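Odorant binding protein, antennal (Anopheles gambiae, PDB 3R1P) probably binds small hydrophobic odorant molecules in the mosquito antenna, and holds a palmitic acid within its all-helical fold in this crystal. Local coordinates at residues P13-M16 with L17-I20; I50-L53 with F54-D58. All blocks are in the same frame, centred on the assembly; numbering follows the deposited sequence.

Interaction 1 (P13-M16 with L17-I20). With PLM (palmitic acid), chain G.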
# COMPACT_ATOMS: atom_id res chain seq x y z
N PRO A 13 -10.36 7.73 -9.24
CA PRO A 13 -9.33 6.72 -9.53
C PRO A 13 -9.00 5.75 -8.41
O PRO A 13 -8.79 4.57 -8.68
CB PRO A 13 -8.10 7.55 -9.91
CG PRO A 13 -8.61 8.89 -10.24
CD PRO A 13 -9.83 9.10 -9.43
N ALA A 14 -8.94 6.23 -7.16
CA ALA A 14 -8.59 5.41 -5.99
C ALA A 14 -9.61 4.33 -5.65
O ALA A 14 -9.21 3.27 -5.16
CB ALA A 14 -8.35 6.30 -4.79
N LYS A 15 -10.92 4.60 -5.89
CA LYS A 15 -12.01 3.65 -5.64
C LYS A 15 -11.91 2.46 -6.60
O LYS A 15 -12.12 1.31 -6.20
CB LYS A 15 -13.39 4.36 -5.75
CG LYS A 15 -13.73 5.31 -4.58
CD LYS A 15 -13.53 4.70 -3.16
CE LYS A 15 -14.29 3.41 -2.91
NZ LYS A 15 -14.01 2.86 -1.56
N MET A 16 -11.57 2.78 -7.86
CA MET A 16 -11.29 1.93 -9.03
C MET A 16 -10.16 0.95 -8.67
O MET A 16 -10.19 -0.22 -9.05
CB MET A 16 -10.74 2.86 -10.11
CG MET A 16 -11.49 2.92 -11.36
SD MET A 16 -10.55 3.99 -12.45
CE MET A 16 -10.92 3.30 -13.89
N LEU A 17 -9.11 1.49 -7.98
CA LEU A 17 -7.89 0.81 -7.54
C LEU A 17 -8.17 -0.15 -6.37
O LEU A 17 -7.65 -1.27 -6.37
CB LEU A 17 -6.87 1.89 -7.15
CG LEU A 17 -5.37 1.62 -7.29
CD1 LEU A 17 -4.95 1.56 -8.72
CD2 LEU A 17 -4.57 2.73 -6.66
N HIS A 18 -9.01 0.27 -5.40
CA HIS A 18 -9.40 -0.49 -4.20
C HIS A 18 -10.14 -1.81 -4.51
O HIS A 18 -9.85 -2.84 -3.88
CB HIS A 18 -10.26 0.41 -3.29
CG HIS A 18 -10.85 -0.29 -2.11
ND1 HIS A 18 -10.08 -0.64 -1.03
CD2 HIS A 18 -12.13 -0.65 -1.87
CE1 HIS A 18 -10.90 -1.22 -0.17
NE2 HIS A 18 -12.15 -1.24 -0.63
N GLU A 19 -11.12 -1.76 -5.45
CA GLU A 19 -11.94 -2.91 -5.85
C GLU A 19 -11.16 -4.03 -6.54
O GLU A 19 -11.42 -5.20 -6.26
CB GLU A 19 -13.15 -2.46 -6.68
CG GLU A 19 -14.19 -1.71 -5.85
CD GLU A 19 -15.66 -2.02 -6.10
OE1 GLU A 19 -15.98 -2.80 -7.03
OE2 GLU A 19 -16.49 -1.44 -5.37
N ILE A 20 -10.20 -3.68 -7.41
CA ILE A 20 -9.36 -4.67 -8.10
C ILE A 20 -8.45 -5.40 -7.10
O ILE A 20 -8.36 -6.63 -7.13
CB ILE A 20 -8.59 -4.05 -9.28
CG1 ILE A 20 -9.55 -3.73 -10.43
CG2 ILE A 20 -7.43 -4.95 -9.78
CD1 ILE A 20 -9.17 -2.59 -11.19
C1 PLM G . -4.54 8.81 -8.76
O1 PLM G . -5.10 9.76 -9.35
O2 PLM G . -3.78 8.02 -9.36
C2 PLM G . -4.82 8.62 -7.28
C3 PLM G . -4.13 7.37 -6.70
C4 PLM G . -3.96 7.45 -5.18
C5 PLM G . -3.87 6.06 -4.55
C6 PLM G . -2.73 5.96 -3.53
C7 PLM G . -2.42 4.50 -3.19
C8 PLM G . -1.14 4.38 -2.36
C9 PLM G . -1.30 3.41 -1.19
CA PLM G . -0.17 3.59 -0.17
CB PLM G . -0.42 2.80 1.11
CC PLM G . -1.34 3.58 2.05
CD PLM G . -1.02 3.31 3.52
CE PLM G . -1.54 1.98 4.06
CF PLM G . -2.60 1.31 3.19
CG PLM G . -3.98 1.90 3.42
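Lys-15 and His-18 run side by side and point the same way from helix 11-25, a regular alpha-helix of the insect PBP/GOBP fold. The lysine chain folds back twice, at chi2 (-49°) and chi3 (-56°), and this brings NZ to 4.0 Å from CD2 of His-18, approaching the imidazole obliquely. Both polar ends find their hydrogen-bond partners elsewhere in the chain: NZ donates to the carbonyl oxygens of Leu-124 and Leu-126, while the His-18 ring bonds through ND1 to Tyr-49 and through NE2 to Glu-29. The buried imidazole, with both nitrogens engaged, is thereby fixed in its rotation, and the long, flexible lysine suits a place from which it must reach the C-terminal chain. Ala-14 is small enough for the same side of the helix to lie close against Leu-123 and Leu-124.

On another side Leu-17, its CG anti to the backbone N (chi1 -150°), directs CD2 to 4.0 Å from C5 of the palmitic acid. Pro-13 lies nearer the acid's head, its ring CG 3.7 Å from carboxyl O1. Proline costs little so early in a helix, where its missing N-H is seldom needed. The backbone turn is held by His-18 N donating to Ala-14 O at 3.0 Å, and Ile-20 lays its methyl CD1 against Met-16 O at 3.4 Å.

Interaction 2 (I50-L53 with F54-D58)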
# COMPACT_ATOMS: atom_id res chain seq x y z
N ILE A 50 -1.73 -4.27 -0.50
CA ILE A 50 -0.77 -3.16 -0.61
C ILE A 50 0.14 -3.38 -1.82
O ILE A 50 0.34 -2.44 -2.60
CB ILE A 50 0.02 -2.95 0.71
CG1 ILE A 50 -0.93 -2.76 1.92
CG2 ILE A 50 1.00 -1.78 0.54
CD1 ILE A 50 -0.25 -2.80 3.33
N HIS A 51 0.68 -4.62 -1.99
CA HIS A 51 1.53 -4.96 -3.15
C HIS A 51 0.74 -4.70 -4.42
O HIS A 51 1.27 -4.07 -5.34
CB HIS A 51 2.06 -6.41 -3.13
CG HIS A 51 2.66 -6.79 -4.46
ND1 HIS A 51 1.97 -7.58 -5.36
CD2 HIS A 51 3.79 -6.34 -5.05
CE1 HIS A 51 2.74 -7.66 -6.43
NE2 HIS A 51 3.85 -6.92 -6.29
N CYS A 52 -0.54 -5.14 -4.45
CA CYS A 52 -1.41 -4.93 -5.59
C CYS A 52 -1.53 -3.44 -5.97
O CYS A 52 -1.44 -3.12 -7.16
CB CYS A 52 -2.78 -5.56 -5.36
SG CYS A 52 -3.95 -5.28 -6.71
N LEU A 53 -1.70 -2.53 -4.97
CA LEU A 53 -1.78 -1.08 -5.19
C LEU A 53 -0.52 -0.53 -5.85
O LEU A 53 -0.61 0.33 -6.73
CB LEU A 53 -1.99 -0.33 -3.86
CG LEU A 53 -3.32 -0.43 -3.14
CD1 LEU A 53 -3.30 0.43 -1.87
CD2 LEU A 53 -4.47 0.03 -4.02
N PHE A 54 0.67 -0.98 -5.40
CA PHE A 54 1.95 -0.55 -5.97
C PHE A 54 2.13 -1.08 -7.39
O PHE A 54 2.58 -0.33 -8.27
CB PHE A 54 3.11 -0.96 -5.06
CG PHE A 54 3.17 -0.23 -3.73
CD1 PHE A 54 3.63 -0.87 -2.59
CD2 PHE A 54 2.80 1.11 -3.64
CE1 PHE A 54 3.73 -0.18 -1.38
CE2 PHE A 54 2.88 1.79 -2.43
CZ PHE A 54 3.34 1.14 -1.31
N ASP A 55 1.77 -2.34 -7.62
CA ASP A 55 1.83 -2.97 -8.94
C ASP A 55 0.91 -2.24 -9.96
O ASP A 55 1.36 -1.98 -11.07
CB ASP A 55 1.47 -4.46 -8.84
CG ASP A 55 1.52 -5.18 -10.17
OD1 ASP A 55 0.45 -5.47 -10.73
OD2 ASP A 55 2.64 -5.40 -10.68
N LYS A 56 -0.34 -1.89 -9.57
CA LYS A 56 -1.29 -1.22 -10.49
C LYS A 56 -0.89 0.20 -10.85
O LYS A 56 -1.16 0.63 -11.98
CB LYS A 56 -2.73 -1.25 -9.97
CG LYS A 56 -3.32 -2.65 -9.85
CD LYS A 56 -3.54 -3.31 -11.20
CE LYS A 56 -3.78 -4.79 -11.03
NZ LYS A 56 -3.95 -5.47 -12.34
N ILE A 57 -0.25 0.92 -9.93
CA ILE A 57 0.21 2.29 -10.21
C ILE A 57 1.62 2.30 -10.82
O ILE A 57 2.17 3.37 -11.09
CB ILE A 57 0.02 3.28 -9.03
CG1 ILE A 57 0.87 2.87 -7.80
CG2 ILE A 57 -1.48 3.44 -8.69
CD1 ILE A 57 0.88 3.85 -6.67
N ASP A 58 2.18 1.09 -11.05
CA ASP A 58 3.47 0.83 -11.70
C ASP A 58 4.71 1.39 -10.95
O ASP A 58 5.65 1.90 -11.58
CB ASP A 58 3.40 1.24 -13.18
CG ASP A 58 4.41 0.62 -14.12
OD1 ASP A 58 4.81 -0.55 -13.87
OD2 ASP A 58 4.75 1.25 -15.12
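Phe-54 stands beside Ile-50 one turn on, both side chains pointing the same way from the last turns of helix 44-56. With its CG anti to the carbonyl carbon (chi1 -68°), the ring leans back along the helix, and Ile-50 CG2 meets its CE1 at 3.7 Å. The branched isoleucine and the flat phenylalanine form one apolar patch, which continues onto Val-107 of helix 99-110; Val-59, Val-60 and Ile-67 also touch the ring.

Leu-53 lies on a different side, toward helix 11-25, with an extended chain that touches the palmitic acid. Its carbonyl oxygen accepts the amide of Ile-57 at 3.3 Å, the donor tilted 33° from the carbonyl plane, as the helix comes to its end. Ile-57 CG1, 3.1 Å from Leu-53 O, lies against the same oxygen. Asp-58 then takes positive phi (64°) and the chain leaves in a Schellman motif, with Asp-58 N bonded back to Asp-55 O.

Cys-52 is held by its disulfide to Cys-21, and the aliphatic CG of Lys-56 passes its SG at 4.1 Å; Lys-56 NZ makes a long, weak ion pair with Glu-24 of helix 11-25. On the more open side Asp-55 CB sits over one face of the His-51 ring, 4.2 Å from His-51 CE1, and Asp-55 N gives His-51 O a short, straight bond.

The chemistry is thus divided round the helix: hydrocarbon faces the interior, charged groups lie toward solvent, and a covalent cross-link fixes the helix to its neighbour, consistent with Leu-53 forming part of the wall of a hydrophobic ligand site.

Overall arrangement
From the N terminus the chain first forms helix 11-25, where interaction 1 spans two successive turns, and later helix 44-56, whose final turns and exit make up interaction 2. Each is local to one helix and closes no long loop, and the two follow in series without nesting or crossing. Their centres are about 11 Å apart, and the helices meet directly through Leu-17: its CG lies 3.7 Å from Leu-53 CD2, and Leu-17 CD2 reaches Ile-57 CG2 at 3.8 Å. Ile-20 adds packing on Lys-56, and a disulfide adds a covalent tie between the same two helices. Palmitic acid touches both interactions, while helices 114-125 and 99-110 pack against 13-20 and 50-58 respectively.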